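Putative transcriptional regulator (Methanosarcina mazei, PDB 3R0A) is a putative transcriptional regulator that probably binds DNA through a winged helix-turn-helix domain. Local coordinates at residues 42-47 with 85-90. Residues are numbered along the deposited sequence; the frame is centred on the assembly and turned at random.
Sequences WIDTDA and VYIYKI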
ATOM      1  N   TRP B  42       0.866 -31.780  14.349  1.00 56.35           N
ATOM      2  CA  TRP B  42       1.110 -32.309  13.030  1.00 55.98           C
ATOM      3  C   TRP B  42      -0.185 -32.993  12.599  1.00 57.01           C
ATOM      4  O   TRP B  42      -0.670 -33.951  13.249  1.00 57.44           O
ATOM      5  CB  TRP B  42       2.256 -33.299  13.067  1.00 54.77           C
ATOM      6  CG  TRP B  42       3.615 -32.683  13.225  1.00 53.30           C
ATOM      7  CD1 TRP B  42       4.292 -32.481  14.396  1.00 52.30           C
ATOM      8  CD2 TRP B  42       4.493 -32.249  12.172  1.00 50.54           C
ATOM      9  NE1 TRP B  42       5.528 -31.933  14.138  1.00 51.63           N
ATOM     10  CE2 TRP B  42       5.677 -31.782  12.782  1.00 50.51           C
ATOM     11  CE3 TRP B  42       4.386 -32.199  10.773  1.00 49.88           C
ATOM     12  CZ2 TRP B  42       6.757 -31.274  12.041  1.00 49.04           C
ATOM     13  CZ3 TRP B  42       5.459 -31.676  10.029  1.00 47.99           C
ATOM     14  CH2 TRP B  42       6.627 -31.233  10.666  1.00 48.73           C
ATOM     15  N   ILE B  43      -0.758 -32.481  11.518  1.00 57.73           N
ATOM     16  CA  ILE B  43      -2.057 -32.939  11.040  1.00 58.84           C
ATOM     17  C   ILE B  43      -1.890 -33.395   9.598  1.00 59.78           C
ATOM     18  O   ILE B  43      -0.973 -32.948   8.888  1.00 59.62           O
ATOM     19  CB  ILE B  43      -3.144 -31.816  11.179  1.00 58.86           C
ATOM     20  CG1 ILE B  43      -3.067 -31.156  12.572  1.00 58.39           C
ATOM     21  CG2 ILE B  43      -4.560 -32.357  10.909  1.00 58.64           C
ATOM     22  CD1 ILE B  43      -3.658 -29.738  12.653  1.00 56.88           C
ATOM     23  N   ASP B  44      -2.741 -34.324   9.184  1.00 60.98           N
ATOM     24  CA  ASP B  44      -2.783 -34.733   7.790  1.00 62.48           C
ATOM     25  C   ASP B  44      -4.077 -34.268   7.147  1.00 62.99           C
ATOM     26  O   ASP B  44      -5.001 -33.806   7.823  1.00 62.89           O
ATOM     27  CB  ASP B  44      -2.588 -36.245   7.634  1.00 62.85           C
ATOM     28  CG  ASP B  44      -3.508 -37.048   8.521  1.00 64.33           C
ATOM     29  OD1 ASP B  44      -4.743 -36.863   8.433  1.00 66.87           O
ATOM     30  OD2 ASP B  44      -2.991 -37.868   9.307  1.00 65.25           O
ATOM     31  N   THR B  45      -4.123 -34.385   5.831  1.00 64.10           N
ATOM     32  CA  THR B  45      -5.246 -33.892   5.046  1.00 65.29           C
ATOM     33  C   THR B  45      -6.528 -34.704   5.245  1.00 66.34           C
ATOM     34  O   THR B  45      -7.630 -34.147   5.151  1.00 66.46           O
ATOM     35  CB  THR B  45      -4.887 -33.839   3.574  1.00 64.90           C
ATOM     36  OG1 THR B  45      -4.420 -35.129   3.160  1.00 65.02           O
ATOM     37  CG2 THR B  45      -3.790 -32.811   3.366  1.00 64.65           C
ATOM     38  N   ASP B  46      -6.383 -36.005   5.516  1.00 67.33           N
ATOM     39  CA  ASP B  46      -7.525 -36.832   5.891  1.00 68.40           C
ATOM     40  C   ASP B  46      -8.121 -36.371   7.229  1.00 68.60           C
ATOM     41  O   ASP B  46      -9.327 -36.131   7.327  1.00 68.61           O
ATOM     42  CB  ASP B  46      -7.142 -38.314   5.928  1.00 68.76           C
ATOM     43  CG  ASP B  46      -7.136 -38.956   4.545  1.00 70.83           C
ATOM     44  OD1 ASP B  46      -6.549 -40.052   4.412  1.00 72.88           O
ATOM     45  OD2 ASP B  46      -7.713 -38.386   3.584  1.00 72.91           O
ATOM     46  N   ALA B  47      -7.270 -36.221   8.243  1.00 68.98           N
ATOM     47  CA  ALA B  47      -7.701 -35.712   9.546  1.00 69.53           C
ATOM     48  C   ALA B  47      -8.348 -34.328   9.426  1.00 70.10           C
ATOM     49  O   ALA B  47      -9.389 -34.052  10.024  1.00 70.20           O
ATOM     50  CB  ALA B  47      -6.514 -35.667  10.512  1.00 69.73           C
ATOM     51  N   VAL B  85       2.136 -41.070   4.570  1.00 42.64           N
ATOM     52  CA  VAL B  85       1.139 -40.011   4.536  1.00 42.35           C
ATOM     53  C   VAL B  85       1.852 -38.710   4.983  1.00 41.82           C
ATOM     54  O   VAL B  85       2.477 -38.664   6.054  1.00 41.32           O
ATOM     55  CB  VAL B  85      -0.056 -40.400   5.444  1.00 41.90           C
ATOM     56  CG1 VAL B  85       0.441 -40.794   6.811  1.00 43.32           C
ATOM     57  CG2 VAL B  85      -1.105 -39.305   5.536  1.00 41.65           C
ATOM     58  N   TYR B  86       1.805 -37.677   4.137  1.00 41.65           N
ATOM     59  CA  TYR B  86       2.430 -36.392   4.447  1.00 40.44           C
ATOM     60  C   TYR B  86       1.721 -35.812   5.632  1.00 39.64           C
ATOM     61  O   TYR B  86       0.508 -35.873   5.721  1.00 40.28           O
ATOM     62  CB  TYR B  86       2.308 -35.408   3.301  1.00 40.47           C
ATOM     63  CG  TYR B  86       3.195 -35.666   2.111  1.00 41.95           C
ATOM     64  CD1 TYR B  86       4.596 -35.740   2.240  1.00 41.35           C
ATOM     65  CD2 TYR B  86       2.639 -35.804   0.840  1.00 41.23           C
ATOM     66  CE1 TYR B  86       5.394 -35.959   1.144  1.00 40.36           C
ATOM     67  CE2 TYR B  86       3.438 -36.019  -0.268  1.00 40.05           C
ATOM     68  CZ  TYR B  86       4.799 -36.099  -0.116  1.00 43.90           C
ATOM     69  OH  TYR B  86       5.574 -36.324  -1.253  1.00 50.30           O
ATOM     70  N   ILE B  87       2.475 -35.287   6.571  1.00 39.59           N
ATOM     71  CA  ILE B  87       1.867 -34.489   7.654  1.00 40.02           C
ATOM     72  C   ILE B  87       2.465 -33.078   7.698  1.00 39.64           C
ATOM     73  O   ILE B  87       3.632 -32.903   7.366  1.00 39.37           O
ATOM     74  CB  ILE B  87       1.978 -35.168   9.038  1.00 39.43           C
ATOM     75  CG1 ILE B  87       3.400 -35.689   9.270  1.00 39.13           C
ATOM     76  CG2 ILE B  87       0.874 -36.247   9.194  1.00 40.93           C
ATOM     77  CD1 ILE B  87       3.677 -36.135  10.742  1.00 40.64           C
ATOM     78  N   TYR B  88       1.667 -32.099   8.130  1.00 40.16           N
ATOM     79  CA  TYR B  88       2.053 -30.679   8.059  1.00 40.92           C
ATOM     80  C   TYR B  88       1.991 -29.969   9.387  1.00 41.56           C
ATOM     81  O   TYR B  88       1.110 -30.237  10.201  1.00 42.06           O
ATOM     82  CB  TYR B  88       1.165 -29.938   7.056  1.00 40.57           C
ATOM     83  CG  TYR B  88       1.138 -30.602   5.708  1.00 40.44           C
ATOM     84  CD1 TYR B  88       2.004 -30.183   4.698  1.00 39.20           C
ATOM     85  CD2 TYR B  88       0.257 -31.669   5.439  1.00 39.23           C
ATOM     86  CE1 TYR B  88       1.986 -30.777   3.459  1.00 39.98           C
ATOM     87  CE2 TYR B  88       0.254 -32.289   4.200  1.00 39.05           C
ATOM     88  CZ  TYR B  88       1.124 -31.829   3.218  1.00 38.01           C
ATOM     89  OH  TYR B  88       1.148 -32.393   1.973  1.00 39.38           O
ATOM     90  N   LYS B  89       2.941 -29.074   9.619  1.00 42.69           N
ATOM     91  CA  LYS B  89       2.901 -28.222  10.826  1.00 44.32           C
ATOM     92  C   LYS B  89       3.132 -26.753  10.437  1.00 44.19           C
ATOM     93  O   LYS B  89       4.045 -26.427   9.691  1.00 42.33           O
ATOM     94  CB  LYS B  89       3.875 -28.718  11.918  1.00 44.13           C
ATOM     95  CG  LYS B  89       3.713 -28.070  13.304  1.00 46.66           C
ATOM     96  CD  LYS B  89       4.873 -27.130  13.674  1.00 50.12           C
ATOM     97  CE  LYS B  89       6.005 -27.859  14.397  1.00 50.27           C
ATOM     98  NZ  LYS B  89       5.877 -27.661  15.871  1.00 51.88           N
ATOM     99  N   ILE B  90       2.257 -25.876  10.914  1.00 45.97           N
ATOM    100  CA  ILE B  90       2.362 -24.462  10.546  1.00 47.31           C
ATOM    101  C   ILE B  90       3.656 -23.884  11.127  1.00 48.31           C
ATOM    102  O   ILE B  90       3.993 -24.176  12.261  1.00 48.76           O
ATOM    103  CB  ILE B  90       1.092 -23.658  10.940  1.00 47.38           C
ATOM    104  CG1 ILE B  90       1.064 -22.310  10.204  1.00 46.69           C
ATOM    105  CG2 ILE B  90       0.911 -23.554  12.506  1.00 46.76           C
ATOM    106  CD1 ILE B  90      -0.305 -21.902   9.761  1.00 46.65           C
TER
HETATM  107  O   HOH W   1      -2.085 -35.912   4.177  1.00 53.74           O
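Trp42 packs its indole on Ile87 and Lys89 of the strand 84-90. CB lies 3.9 Å from Ile87 CD1. CG stands anti to the carbonyl carbon (chi1 -74°), and beyond it NE1 lies 4.1 Å from Lys89 CE. CD2 and CE2 meet Lys89 CB, 3.6 Å from CD2; this carbon sits over one face of the six-membered ring, 3.5 Å from its centroid and 8° off the normal, a CH-pi contact. On the rim, CE3 packs against Ile87 CG1 and CZ3 approaches Ile87 O at 3.5 Å near the ring plane. An alanine here would probably leave Lys89 CB without its aromatic face and open a gap at Ile87 CG1. The backbones form a single antiparallel hydrogen-bonded pair: Ile43 N donates to Tyr88 O (3.2 Å) and Tyr88 N to Ile43 O (2.9 Å), both with N-H...O angles of 168°. Helices 26-37, 45-51 and 56-68 followed by the hairpin 72-78/84-90 are consistent with a winged helix, in which the extended link between the first two helices pairs, by this one bridge, with the wing hairpin. Asp44 N-caps helix 45-51, OD1 accepting from Ala47 N. One water accepts from Thr45 N and donates to Tyr86 O.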